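Long-range contacts in oxidoreductase, short chain dehydrogenase/reductase family protein (Bifidobacterium adolescentis L2-32, PDB 6OW4), which acts as an NADH-dependent 20beta-hydroxysteroid dehydrogenase of the short-chain dehydrogenase/reductase family, interconverting 20-keto and 20beta-hydroxy groups of steroids: residues V102-V108 against R158-I162; A129-V133 against R147-N152; F178-G184 against K204-H210. All blocks are in the same frame, centred on the assembly; numbering follows the deposited sequence.

How the interactions relate
All three contacts belong to one Rossmann-type domain, a parallel seven-stranded sheet flanked by helices, and each reaches the bound NAD. Interactions 1 and 2 share helix 142-170 and have centres about 14 Å apart. Along the chain, interaction 2 falls between the two halves of interaction 1. Interaction 3 follows both, joining the end of strand 174-179 to helix 198-217; its centre lies about 12 Å from that of interaction 2 and 18 Å from that of interaction 1. Together they follow the cofactor from its adenine (interaction 1), past the riboses (interaction 2), to the nicotinamide end (interaction 3). Several residues of interactions 1 and 3 also meet a second subunit.

Interaction 1 of 3, residues V102-V108 against R158-I162; sequences VTDTVQV and RTGRI. With NAD (nicotinamide-adenine-dinucleotide), chain N.
Arg158, on helix 142-170, reaches over to the turn that leads from strand 96-99 into helix 105-119 and gives its NE-H to the backbone of Val102. The bond from Arg158 NE to Val102 O is 3.0 Å long and almost perfectly straight (179°), and the acceptor lies in the guanidinium plane, at its edge. A bend in the arginine chain at chi3 (-74°) swings the guanidinium round so that NE meets this carbonyl. The methylene part of the chain is useful as well: Thr105 CG2 packs obliquely on Arg158 CD at 3.8 Å. Arginine suits the place because its several N-H groups can serve different partners; while NE holds the turn, NH1 forms a salt bridge with Glu142 of the second subunit.

Val108 fills the apolar side of the junction. Its CG1 rests 3.8 Å from Ile162 CG2, one turn farther along the partner helix, and 4.1 Å from Arg158 CB, the valine crossing the arginine chain at about a right angle. Branched side chains give the two helices compact apolar surfaces here, and Ile162 continues this packing on Leu111 and Leu115.

Val102 faces two ways. Beyond the carbonyl held by Arg158, its N-H donates to NAD N1A (3.2 Å), while its CG2 lies 3.4 Å from NAD N6A. CG1 meanwhile touches Thr159 OG1 at 3.6 Å, a hydroxyl whose hydrogen-bond partner is Gly155 O in its own helix. Asp104, at the N-cap, accepts a weak capping bond from Val106 N, where helix 105-119 begins. A backbone N-H reading the adenine edge just after the third strand in sequence from 42-47 is characteristic of the adenine pocket in the Rossmann fold of short-chain dehydrogenases.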
loop_
_atom_site.group_PDB
_atom_site.type_symbol
_atom_site.label_atom_id
_atom_site.label_comp_id
_atom_site.label_asym_id
_atom_site.label_seq_id
_atom_site.Cartn_x
_atom_site.Cartn_y
_atom_site.Cartn_z
ATOM N N VAL F 102 -18.002 -18.896 16.928
ATOM C CA VAL F 102 -16.560 -18.506 16.991
ATOM C C VAL F 102 -16.351 -17.438 18.074
ATOM O O VAL F 102 -15.180 -17.202 18.431
ATOM C CB VAL F 102 -16.031 -18.034 15.620
ATOM C CG1 VAL F 102 -16.212 -19.102 14.551
ATOM C CG2 VAL F 102 -16.653 -16.719 15.171
ATOM N N THR F 103 -17.428 -16.815 18.570
ATOM C CA THR F 103 -17.392 -15.826 19.684
ATOM C C THR F 103 -17.403 -16.557 21.036
ATOM O O THR F 103 -17.095 -15.903 22.053
ATOM C CB THR F 103 -18.542 -14.816 19.584
ATOM O OG1 THR F 103 -19.780 -15.518 19.684
ATOM C CG2 THR F 103 -18.518 -14.022 18.296
ATOM N N ASP F 104 -17.744 -17.851 21.044
ATOM C CA ASP F 104 -17.758 -18.720 22.251
ATOM C C ASP F 104 -16.466 -19.549 22.284
ATOM O O ASP F 104 -16.322 -20.452 21.435
ATOM C CB ASP F 104 -19.003 -19.612 22.260
ATOM C CG ASP F 104 -19.275 -20.287 23.593
ATOM O OD1 ASP F 104 -18.319 -20.458 24.372
ATOM O OD2 ASP F 104 -20.444 -20.629 23.840
ATOM N N THR F 105 -15.581 -19.265 23.248
ATOM C CA THR F 105 -14.249 -19.915 23.410
ATOM C C THR F 105 -14.432 -21.413 23.682
ATOM O O THR F 105 -13.614 -22.204 23.176
ATOM C CB THR F 105 -13.429 -19.266 24.534
ATOM O OG1 THR F 105 -14.092 -19.520 25.771
ATOM C CG2 THR F 105 -13.238 -17.774 24.360
ATOM N N VAL F 106 -15.465 -21.772 24.453
ATOM C CA VAL F 106 -15.801 -23.170 24.865
ATOM C C VAL F 106 -16.049 -24.022 23.613
ATOM O O VAL F 106 -15.548 -25.165 23.572
ATOM C CB VAL F 106 -17.022 -23.200 25.806
ATOM C CG1 VAL F 106 -17.552 -24.611 26.013
ATOM C CG2 VAL F 106 -16.721 -22.539 27.144
ATOM N N GLN F 107 -16.810 -23.492 22.649
ATOM C CA GLN F 107 -17.161 -24.187 21.380
ATOM C C GLN F 107 -15.913 -24.285 20.495
ATOM O O GLN F 107 -15.727 -25.342 19.858
ATOM C CB GLN F 107 -18.305 -23.463 20.666
ATOM C CG GLN F 107 -19.609 -23.470 21.453
ATOM C CD GLN F 107 -20.804 -23.057 20.628
ATOM O OE1 GLN F 107 -20.931 -23.411 19.459
ATOM N NE2 GLN F 107 -21.703 -22.305 21.240
ATOM N N VAL F 108 -15.094 -23.226 20.464
ATOM C CA VAL F 108 -13.821 -23.150 19.685
ATOM C C VAL F 108 -12.835 -24.185 20.242
ATOM O O VAL F 108 -12.178 -24.873 19.431
ATOM C CB VAL F 108 -13.223 -21.729 19.712
ATOM C CG1 VAL F 108 -11.804 -21.693 19.163
ATOM C CG2 VAL F 108 -14.099 -20.732 18.969
ATOM N N ARG F 158 -9.283 -16.528 17.021
ATOM C CA ARG F 158 -9.481 -17.802 17.770
ATOM C C ARG F 158 -9.443 -18.989 16.805
ATOM O O ARG F 158 -8.690 -19.945 17.070
ATOM C CB ARG F 158 -10.818 -17.793 18.516
ATOM C CG ARG F 158 -10.693 -17.433 19.986
ATOM C CD ARG F 158 -12.004 -17.601 20.723
ATOM N NE ARG F 158 -12.949 -16.541 20.399
ATOM C CZ ARG F 158 -12.910 -15.303 20.888
ATOM N NH1 ARG F 158 -11.963 -14.936 21.736
ATOM N NH2 ARG F 158 -13.827 -14.426 20.518
ATOM N N THR F 159 -10.244 -18.923 15.739
ATOM C CA THR F 159 -10.395 -19.989 14.717
ATOM C C THR F 159 -9.068 -20.160 13.967
ATOM O O THR F 159 -8.696 -21.315 13.683
ATOM C CB THR F 159 -11.551 -19.679 13.758
ATOM O OG1 THR F 159 -12.587 -18.994 14.462
ATOM C CG2 THR F 159 -12.125 -20.931 13.137
ATOM N N GLY F 160 -8.395 -19.048 13.653
ATOM C CA GLY F 160 -7.047 -19.038 13.055
ATOM C C GLY F 160 -6.020 -19.662 13.984
ATOM O O GLY F 160 -5.142 -20.385 13.484
ATOM N N ARG F 161 -6.134 -19.408 15.291
ATOM C CA ARG F 161 -5.151 -19.849 16.319
ATOM C C ARG F 161 -5.165 -21.379 16.430
ATOM O O ARG F 161 -4.073 -21.981 16.384
ATOM C CB ARG F 161 -5.439 -19.198 17.676
ATOM C CG ARG F 161 -4.286 -19.303 18.666
ATOM C CD ARG F 161 -4.683 -18.954 20.088
ATOM N NE ARG F 161 -5.800 -19.773 20.547
ATOM C CZ ARG F 161 -6.951 -19.316 21.045
ATOM N NH1 ARG F 161 -7.165 -18.018 21.189
ATOM N NH2 ARG F 161 -7.887 -20.171 21.414
ATOM N N ILE F 162 -6.351 -21.984 16.563
ATOM C CA ILE F 162 -6.509 -23.461 16.740
ATOM C C ILE F 162 -5.984 -24.178 15.489
ATOM O O ILE F 162 -5.475 -25.303 15.633
ATOM C CB ILE F 162 -7.962 -23.859 17.082
ATOM C CG1 ILE F 162 -8.954 -23.527 15.963
ATOM C CG2 ILE F 162 -8.385 -23.244 18.408
ATOM C CD1 ILE F 162 -10.252 -24.297 16.053
HETATM P PA NAD N . -22.721 -15.008 4.490
HETATM O O1A NAD N . -23.357 -14.086 5.479
HETATM O O2A NAD N . -23.720 -16.098 4.078
HETATM O O5B NAD N . -21.427 -15.708 5.095
HETATM C C5B NAD N . -21.027 -15.462 6.444
HETATM C C4B NAD N . -21.106 -16.810 7.215
HETATM O O4B NAD N . -20.323 -16.621 8.557
HETATM C C3B NAD N . -22.296 -17.136 7.507
HETATM O O3B NAD N . -22.607 -18.514 7.092
HETATM C C2B NAD N . -22.430 -17.026 9.161
HETATM O O2B NAD N . -23.353 -18.039 9.658
HETATM C C1B NAD N . -21.257 -17.208 9.621
HETATM N N9A NAD N . -21.106 -16.460 10.911
HETATM C C8A NAD N . -21.274 -15.193 11.355
HETATM N N7A NAD N . -20.973 -15.167 12.679
HETATM C C5A NAD N . -20.623 -16.416 13.048
HETATM C C6A NAD N . -20.225 -16.936 14.288
HETATM N N6A NAD N . -20.035 -16.412 15.601
HETATM N N1A NAD N . -19.918 -18.249 14.401
HETATM C C2A NAD N . -19.995 -19.076 13.307
HETATM N N3A NAD N . -20.388 -18.563 12.076
HETATM C C4A NAD N . -20.700 -17.230 11.959
HETATM O O3 NAD N . -22.280 -14.136 3.165
HETATM P PN NAD N . -20.866 -14.307 2.412
HETATM O O1N NAD N . -20.866 -13.420 1.198
HETATM O O2N NAD N . -20.690 -15.767 1.991
HETATM O O5D NAD N . -19.694 -13.836 3.387
HETATM C C5D NAD N . -18.630 -14.711 3.733
HETATM C C4D NAD N . -17.394 -13.874 4.155
HETATM O O4D NAD N . -16.982 -13.159 3.144
HETATM C C3D NAD N . -17.750 -12.897 5.259
HETATM O O3D NAD N . -16.769 -12.899 6.216
HETATM C C2D NAD N . -17.821 -11.515 4.543
HETATM O O2D NAD N . -17.516 -10.457 5.547
HETATM C C1D NAD N . -16.933 -11.608 3.613
HETATM N N1N NAD N . -17.173 -10.757 2.443
HETATM C C2N NAD N . -18.235 -11.012 1.585
HETATM C C3N NAD N . -18.454 -10.193 0.466
HETATM C C7N NAD N . -19.638 -10.456 -0.495
HETATM O O7N NAD N . -20.142 -9.527 -1.099
HETATM N N7N NAD N . -20.149 -11.769 -0.690
HETATM C C4N NAD N . -17.603 -9.132 0.214
HETATM C C5N NAD N . -16.539 -8.877 1.064
HETATM C C6N NAD N . -16.325 -9.703 2.176
#

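Interaction 2 of 3, residues A129-V133 against R147-N152; sequences AGVNV and RTININ. With NAD (nicotinamide-adenine-dinucleotide), chain N.
Asn152 meets the backbone of Val131 with both ends of its amide. Its OD1 receives the N-H of Val131 on a lone pair in the carbonyl plane (2.9 Å between Val131 N and Asn152 OD1), while Asn152 ND2 donates to Val131 O over 3.1 Å. The two bonds fix the rotation of the amide; asparagine suits the place because it offers a donor and an acceptor side by side on a short stem. A further partner of ND2 is Thr203 OG1.

Next to this grip, Gly130 CA comes within 3.3 Å of Asn152 OD1. It also lies 3.2 Å from NAD O3D, where a side chain would clash with the cofactor. Val131 CG1, placed between its own backbone N and carbonyl carbon (chi1 73°), crosses Ile151 at about a right angle and touches CD1 at 3.6 Å. Ile151 CG2 in turn reaches NAD N7A. Farther along the loop, Val133 CG2 meets the edge of the Arg147 guanidinium, 3.6 Å from NH1, and a water bridges Asn132 OD1, Val133 N and Thr148 OG1, which also bonds Val144 O in its own helix.

Helix 142-170 widens into a pi-type turn at 149-152, just where Asn152 is presented. Its place beside Tyr200 and Lys204 is consistent with the asparagine of the Asn-Ser-Tyr-Lys tetrad of short-chain dehydrogenases, here facing the loop that carries the end of the Asn-Ala-Gly motif.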
loop_
_atom_site.group_PDB
_atom_site.type_symbol
_atom_site.label_atom_id
_atom_site.label_comp_id
_atom_site.label_asym_id
_atom_site.label_seq_id
_atom_site.Cartn_x
_atom_site.Cartn_y
_atom_site.Cartn_z
ATOM N N ALA F 129 -15.792 -17.072 8.179
ATOM C CA ALA F 129 -16.871 -16.579 9.070
ATOM C C ALA F 129 -16.706 -15.071 9.293
ATOM O O ALA F 129 -15.604 -14.643 9.692
ATOM C CB ALA F 129 -16.857 -17.329 10.380
ATOM N N GLY F 130 -17.762 -14.304 9.018
ATOM C CA GLY F 130 -17.825 -12.845 9.233
ATOM C C GLY F 130 -19.251 -12.341 9.113
ATOM O O GLY F 130 -20.125 -13.142 8.724
ATOM N N VAL F 131 -19.484 -11.067 9.435
ATOM C CA VAL F 131 -20.845 -10.455 9.477
ATOM C C VAL F 131 -20.721 -8.939 9.285
ATOM O O VAL F 131 -19.718 -8.364 9.746
ATOM C CB VAL F 131 -21.563 -10.803 10.797
ATOM C CG1 VAL F 131 -20.983 -10.047 11.983
ATOM C CG2 VAL F 131 -23.062 -10.581 10.707
ATOM N N ASN F 132 -21.708 -8.332 8.621
ATOM C CA ASN F 132 -21.899 -6.858 8.550
ATOM C C ASN F 132 -23.161 -6.516 9.350
ATOM O O ASN F 132 -24.243 -7.018 8.989
ATOM C CB ASN F 132 -21.969 -6.360 7.103
ATOM C CG ASN F 132 -21.644 -4.886 6.954
ATOM O OD1 ASN F 132 -21.456 -4.173 7.940
ATOM N ND2 ASN F 132 -21.572 -4.419 5.719
ATOM N N VAL F 133 -23.012 -5.716 10.408
ATOM C CA VAL F 133 -24.097 -5.362 11.371
ATOM C C VAL F 133 -24.766 -4.076 10.889
ATOM O O VAL F 133 -24.078 -3.132 10.508
ATOM C CB VAL F 133 -23.540 -5.214 12.800
ATOM C CG1 VAL F 133 -24.647 -4.997 13.821
ATOM C CG2 VAL F 133 -22.676 -6.405 13.189
ATOM N N ARG F 147 -19.999 -5.920 18.687
ATOM C CA ARG F 147 -20.599 -7.115 18.034
ATOM C C ARG F 147 -19.757 -7.500 16.810
ATOM O O ARG F 147 -19.482 -8.705 16.648
ATOM C CB ARG F 147 -22.058 -6.853 17.647
ATOM C CG ARG F 147 -22.747 -8.037 16.984
ATOM C CD ARG F 147 -24.259 -7.923 17.003
ATOM N NE ARG F 147 -24.875 -9.215 16.734
ATOM C CZ ARG F 147 -25.072 -9.738 15.524
ATOM N NH1 ARG F 147 -24.715 -9.078 14.435
ATOM N NH2 ARG F 147 -25.637 -10.928 15.409
ATOM N N THR F 148 -19.359 -6.511 15.999
ATOM C CA THR F 148 -18.540 -6.678 14.766
ATOM C C THR F 148 -17.117 -7.120 15.136
ATOM O O THR F 148 -16.613 -8.073 14.507
ATOM C CB THR F 148 -18.514 -5.385 13.940
ATOM O OG1 THR F 148 -19.858 -4.928 13.790
ATOM C CG2 THR F 148 -17.881 -5.562 12.576
ATOM N N ILE F 149 -16.495 -6.445 16.110
ATOM C CA ILE F 149 -15.108 -6.731 16.589
ATOM C C ILE F 149 -15.072 -8.159 17.151
ATOM O O ILE F 149 -14.142 -8.909 16.806
ATOM C CB ILE F 149 -14.643 -5.697 17.640
ATOM C CG1 ILE F 149 -14.781 -4.246 17.161
ATOM C CG2 ILE F 149 -13.226 -5.998 18.106
ATOM C CD1 ILE F 149 -14.433 -4.008 15.713
ATOM N N ASN F 150 -16.051 -8.516 17.985
ATOM C CA ASN F 150 -16.109 -9.822 18.694
ATOM C C ASN F 150 -16.227 -10.960 17.673
ATOM O O ASN F 150 -15.570 -12.000 17.873
ATOM C CB ASN F 150 -17.249 -9.861 19.715
ATOM C CG ASN F 150 -16.972 -9.010 20.936
ATOM O OD1 ASN F 150 -15.834 -8.613 21.182
ATOM N ND2 ASN F 150 -18.007 -8.724 21.706
ATOM N N ILE F 151 -17.025 -10.772 16.620
ATOM C CA ILE F 151 -17.266 -11.813 15.578
ATOM C C ILE F 151 -16.090 -11.809 14.593
ATOM O O ILE F 151 -15.347 -12.808 14.567
ATOM C CB ILE F 151 -18.631 -11.606 14.891
ATOM C CG1 ILE F 151 -19.779 -11.782 15.889
ATOM C CG2 ILE F 151 -18.784 -12.532 13.691
ATOM C CD1 ILE F 151 -21.111 -11.255 15.411
ATOM N N ASN F 152 -15.917 -10.719 13.839
ATOM C CA ASN F 152 -14.970 -10.632 12.691
ATOM C C ASN F 152 -13.527 -10.810 13.177
ATOM O O ASN F 152 -12.844 -11.702 12.645
ATOM C CB ASN F 152 -15.130 -9.323 11.913
ATOM C CG ASN F 152 -16.438 -9.233 11.156
ATOM O OD1 ASN F 152 -17.178 -10.211 11.054
ATOM N ND2 ASN F 152 -16.734 -8.063 10.613
HETATM P PA NAD N . -22.721 -15.008 4.490
HETATM O O1A NAD N . -23.357 -14.086 5.479
HETATM O O2A NAD N . -23.720 -16.098 4.078
HETATM O O5B NAD N . -21.427 -15.708 5.095
HETATM C C5B NAD N . -21.027 -15.462 6.444
HETATM C C4B NAD N . -21.106 -16.810 7.215
HETATM O O4B NAD N . -20.323 -16.621 8.557
HETATM C C3B NAD N . -22.296 -17.136 7.507
HETATM O O3B NAD N . -22.607 -18.514 7.092
HETATM C C2B NAD N . -22.430 -17.026 9.161
HETATM O O2B NAD N . -23.353 -18.039 9.658
HETATM C C1B NAD N . -21.257 -17.208 9.621
HETATM N N9A NAD N . -21.106 -16.460 10.911
HETATM C C8A NAD N . -21.274 -15.193 11.355
HETATM N N7A NAD N . -20.973 -15.167 12.679
HETATM C C5A NAD N . -20.623 -16.416 13.048
HETATM C C6A NAD N . -20.225 -16.936 14.288
HETATM N N6A NAD N . -20.035 -16.412 15.601
HETATM N N1A NAD N . -19.918 -18.249 14.401
HETATM C C2A NAD N . -19.995 -19.076 13.307
HETATM N N3A NAD N . -20.388 -18.563 12.076
HETATM C C4A NAD N . -20.700 -17.230 11.959
HETATM O O3 NAD N . -22.280 -14.136 3.165
HETATM P PN NAD N . -20.866 -14.307 2.412
HETATM O O1N NAD N . -20.866 -13.420 1.198
HETATM O O2N NAD N . -20.690 -15.767 1.991
HETATM O O5D NAD N . -19.694 -13.836 3.387
HETATM C C5D NAD N . -18.630 -14.711 3.733
HETATM C C4D NAD N . -17.394 -13.874 4.155
HETATM O O4D NAD N . -16.982 -13.159 3.144
HETATM C C3D NAD N . -17.750 -12.897 5.259
HETATM O O3D NAD N . -16.769 -12.899 6.216
HETATM C C2D NAD N . -17.821 -11.515 4.543
HETATM O O2D NAD N . -17.516 -10.457 5.547
HETATM C C1D NAD N . -16.933 -11.608 3.613
HETATM N N1N NAD N . -17.173 -10.757 2.443
HETATM C C2N NAD N . -18.235 -11.012 1.585
HETATM C C3N NAD N . -18.454 -10.193 0.466
HETATM C C7N NAD N . -19.638 -10.456 -0.495
HETATM O O7N NAD N . -20.142 -9.527 -1.099
HETATM N N7N NAD N . -20.149 -11.769 -0.690
HETATM C C4N NAD N . -17.603 -9.132 0.214
HETATM C C5N NAD N . -16.539 -8.877 1.064
HETATM C C6N NAD N . -16.325 -9.703 2.176
HETATM O O HOH W 1 -20.454 -4.378 10.648
#

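Interaction 3 of 3, residues F178-G184 against K204-H210; sequences FTAALSG and KAAIMEH. Unlike the reference sequence in segment 178-184: Ala181 (reference Ser). With NAD (nicotinamide-adenine-dinucleotide), chain N.
The Tyr-x-x-x-Lys motif of short-chain dehydrogenases, on helix 198-217, packs here against the end of strand 174-179, and its lysine, Lys204, meets the backbone of Thr179. NZ donates to Thr179 O at 3.0 Å, coming from above the carbonyl plane rather than along a lone pair. The same NZ also reaches the nicotinamide ribose, with a bond to NAD O3D at 3.2 Å and a weak one to O2D. Three acceptors thus surround one nitrogen, and the long flexible chain of lysine suits the task: it starts with CG beside the backbone N, bends at chi2 (-47°), then runs out nearly straight to NZ. On the way CB and CG brush Ala181, and CD passes Thr179 O and the carbonyl carbon of Ala180. Tyr200, one helical turn earlier, also binds NAD.

Small residues let the strand end and the turn after it come close to the helix. Gly184 has its CA only 4.1 Å from that of Ala205, and Gly184 O lies against Ala205 CB. Ala180 CB touches Met208 CG at 3.7 Å. Ala181, a serine in the reference sequence, sets its CB 3.7 Å from NAD C5N beside the nicotinamide ring, and Thr179 CG2 packs on the ribose oxygen O4D while its hydroxyl bonds Asn128.

Away from the cofactor the contact turns mostly to side-chain packing. Ile207 CG2 lies 3.6 Å from Phe178 CB, a branched aliphatic group fitting beside the root of a broad ring. One turn on, His210 bonds Asn198 of the second subunit through ND1. The His210 and Phe178 rings meet obliquely, centroids 5.5 Å apart and planes at 88°, with Phe178 CE2 near the plane of the imidazole and 3.8 Å from His210 CD2.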
loop_
_atom_site.group_PDB
_atom_site.type_symbol
_atom_site.label_atom_id
_atom_site.label_comp_id
_atom_site.label_asym_id
_atom_site.label_seq_id
_atom_site.Cartn_x
_atom_site.Cartn_y
_atom_site.Cartn_z
ATOM N N PHE F 178 -7.487 -16.275 5.237
ATOM C CA PHE F 178 -8.426 -15.379 5.956
ATOM C C PHE F 178 -9.209 -14.566 4.923
ATOM O O PHE F 178 -8.571 -13.950 4.056
ATOM C CB PHE F 178 -7.663 -14.450 6.903
ATOM C CG PHE F 178 -6.907 -15.128 8.020
ATOM C CD1 PHE F 178 -5.714 -15.791 7.777
ATOM C CD2 PHE F 178 -7.370 -15.066 9.324
ATOM C CE1 PHE F 178 -5.015 -16.397 8.811
ATOM C CE2 PHE F 178 -6.669 -15.667 10.358
ATOM C CZ PHE F 178 -5.494 -16.335 10.099
ATOM N N THR F 179 -10.540 -14.567 5.006
ATOM C CA THR F 179 -11.417 -13.704 4.172
ATOM C C THR F 179 -11.389 -12.284 4.748
ATOM O O THR F 179 -11.918 -12.086 5.859
ATOM C CB THR F 179 -12.845 -14.256 4.077
ATOM O OG1 THR F 179 -12.774 -15.625 3.682
ATOM C CG2 THR F 179 -13.698 -13.496 3.086
ATOM N N ALA F 180 -10.763 -11.348 4.030
ATOM C CA ALA F 180 -10.772 -9.897 4.326
ATOM C C ALA F 180 -11.908 -9.252 3.523
ATOM O O ALA F 180 -12.967 -9.897 3.389
ATOM C CB ALA F 180 -9.421 -9.297 4.014
ATOM N N ALA F 181 -11.705 -8.026 3.031
ATOM C CA ALA F 181 -12.626 -7.304 2.122
ATOM C C ALA F 181 -11.946 -6.027 1.621
ATOM O O ALA F 181 -10.898 -5.648 2.189
ATOM C CB ALA F 181 -13.923 -6.983 2.825
ATOM N N LEU F 182 -12.532 -5.392 0.602
ATOM C CA LEU F 182 -12.087 -4.073 0.077
ATOM C C LEU F 182 -12.472 -2.967 1.064
ATOM O O LEU F 182 -11.841 -1.895 1.008
ATOM C CB LEU F 182 -12.717 -3.822 -1.296
ATOM C CG LEU F 182 -11.979 -4.442 -2.480
ATOM C CD1 LEU F 182 -12.779 -4.233 -3.750
ATOM C CD2 LEU F 182 -10.578 -3.858 -2.632
ATOM N N SER F 183 -13.467 -3.223 1.923
ATOM C CA SER F 183 -13.831 -2.382 3.095
ATOM C C SER F 183 -12.610 -2.223 4.010
ATOM O O SER F 183 -12.500 -1.168 4.666
ATOM C CB SER F 183 -15.005 -2.963 3.835
ATOM O OG SER F 183 -16.081 -3.224 2.946
ATOM N N GLY F 184 -11.740 -3.241 4.044
ATOM C CA GLY F 184 -10.451 -3.246 4.767
ATOM C C GLY F 184 -9.397 -2.379 4.094
ATOM O O GLY F 184 -8.415 -2.033 4.772
ATOM N N LYS F 204 -11.579 -6.190 9.043
ATOM C CA LYS F 204 -11.006 -6.827 7.828
ATOM C C LYS F 204 -9.572 -6.329 7.615
ATOM O O LYS F 204 -8.723 -7.151 7.234
ATOM C CB LYS F 204 -11.904 -6.560 6.618
ATOM C CG LYS F 204 -13.304 -7.155 6.715
ATOM C CD LYS F 204 -13.334 -8.604 7.162
ATOM C CE LYS F 204 -14.614 -9.320 6.780
ATOM N NZ LYS F 204 -14.467 -10.792 6.873
ATOM N N ALA F 205 -9.316 -5.042 7.872
ATOM C CA ALA F 205 -7.969 -4.420 7.853
ATOM C C ALA F 205 -7.100 -5.022 8.965
ATOM O O ALA F 205 -5.886 -5.207 8.740
ATOM C CB ALA F 205 -8.090 -2.924 8.006
ATOM N N ALA F 206 -7.702 -5.305 10.126
ATOM C CA ALA F 206 -7.041 -5.942 11.290
ATOM C C ALA F 206 -6.707 -7.398 10.953
ATOM O O ALA F 206 -5.571 -7.821 11.236
ATOM C CB ALA F 206 -7.925 -5.848 12.509
ATOM N N ILE F 207 -7.667 -8.123 10.371
ATOM C CA ILE F 207 -7.506 -9.533 9.905
ATOM C C ILE F 207 -6.314 -9.597 8.942
ATOM O O ILE F 207 -5.518 -10.545 9.062
ATOM C CB ILE F 207 -8.809 -10.059 9.263
ATOM C CG1 ILE F 207 -9.884 -10.321 10.321
ATOM C CG2 ILE F 207 -8.546 -11.301 8.423
ATOM C CD1 ILE F 207 -11.280 -10.446 9.761
ATOM N N MET F 208 -6.199 -8.620 8.037
ATOM C CA MET F 208 -5.119 -8.550 7.014
ATOM C C MET F 208 -3.747 -8.503 7.697
ATOM O O MET F 208 -2.907 -9.364 7.377
ATOM C CB MET F 208 -5.284 -7.327 6.105
ATOM C CG MET F 208 -6.257 -7.551 4.958
ATOM S SD MET F 208 -6.315 -6.153 3.803
ATOM C CE MET F 208 -4.643 -6.204 3.158
ATOM N N GLU F 209 -3.531 -7.545 8.603
ATOM C CA GLU F 209 -2.226 -7.328 9.286
ATOM C C GLU F 209 -1.973 -8.451 10.303
ATOM O O GLU F 209 -0.793 -8.687 10.635
ATOM C CB GLU F 209 -2.185 -5.948 9.946
ATOM C CG GLU F 209 -0.820 -5.569 10.498
ATOM C CD GLU F 209 0.335 -5.670 9.514
ATOM O OE1 GLU F 209 0.121 -5.387 8.321
ATOM O OE2 GLU F 209 1.450 -6.038 9.942
ATOM N N HIS F 210 -3.030 -9.121 10.777
ATOM C CA HIS F 210 -2.940 -10.333 11.638
ATOM C C HIS F 210 -2.344 -11.484 10.819
ATOM O O HIS F 210 -1.372 -12.105 11.291
ATOM C CB HIS F 210 -4.310 -10.678 12.246
ATOM C CG HIS F 210 -4.361 -12.010 12.918
ATOM N ND1 HIS F 210 -3.540 -12.334 13.981
ATOM C CD2 HIS F 210 -5.132 -13.096 12.693
ATOM C CE1 HIS F 210 -3.803 -13.561 14.380
ATOM N NE2 HIS F 210 -4.776 -14.052 13.605
HETATM P PA NAD N . -22.721 -15.008 4.490
HETATM O O1A NAD N . -23.357 -14.086 5.479
HETATM O O2A NAD N . -23.720 -16.098 4.078
HETATM O O5B NAD N . -21.427 -15.708 5.095
HETATM C C5B NAD N . -21.027 -15.462 6.444
HETATM C C4B NAD N . -21.106 -16.810 7.215
HETATM O O4B NAD N . -20.323 -16.621 8.557
HETATM C C3B NAD N . -22.296 -17.136 7.507
HETATM O O3B NAD N . -22.607 -18.514 7.092
HETATM C C2B NAD N . -22.430 -17.026 9.161
HETATM O O2B NAD N . -23.353 -18.039 9.658
HETATM C C1B NAD N . -21.257 -17.208 9.621
HETATM N N9A NAD N . -21.106 -16.460 10.911
HETATM C C8A NAD N . -21.274 -15.193 11.355
HETATM N N7A NAD N . -20.973 -15.167 12.679
HETATM C C5A NAD N . -20.623 -16.416 13.048
HETATM C C6A NAD N . -20.225 -16.936 14.288
HETATM N N6A NAD N . -20.035 -16.412 15.601
HETATM N N1A NAD N . -19.918 -18.249 14.401
HETATM C C2A NAD N . -19.995 -19.076 13.307
HETATM N N3A NAD N . -20.388 -18.563 12.076
HETATM C C4A NAD N . -20.700 -17.230 11.959
HETATM O O3 NAD N . -22.280 -14.136 3.165
HETATM P PN NAD N . -20.866 -14.307 2.412
HETATM O O1N NAD N . -20.866 -13.420 1.198
HETATM O O2N NAD N . -20.690 -15.767 1.991
HETATM O O5D NAD N . -19.694 -13.836 3.387
HETATM C C5D NAD N . -18.630 -14.711 3.733
HETATM C C4D NAD N . -17.394 -13.874 4.155
HETATM O O4D NAD N . -16.982 -13.159 3.144
HETATM C C3D NAD N . -17.750 -12.897 5.259
HETATM O O3D NAD N . -16.769 -12.899 6.216
HETATM C C2D NAD N . -17.821 -11.515 4.543
HETATM O O2D NAD N . -17.516 -10.457 5.547
HETATM C C1D NAD N . -16.933 -11.608 3.613
HETATM N N1N NAD N . -17.173 -10.757 2.443
HETATM C C2N NAD N . -18.235 -11.012 1.585
HETATM C C3N NAD N . -18.454 -10.193 0.466
HETATM C C7N NAD N . -19.638 -10.456 -0.495
HETATM O O7N NAD N . -20.142 -9.527 -1.099
HETATM N N7N NAD N . -20.149 -11.769 -0.690
HETATM C C4N NAD N . -17.603 -9.132 0.214
HETATM C C5N NAD N . -16.539 -8.877 1.064
HETATM C C6N NAD N . -16.325 -9.703 2.176
#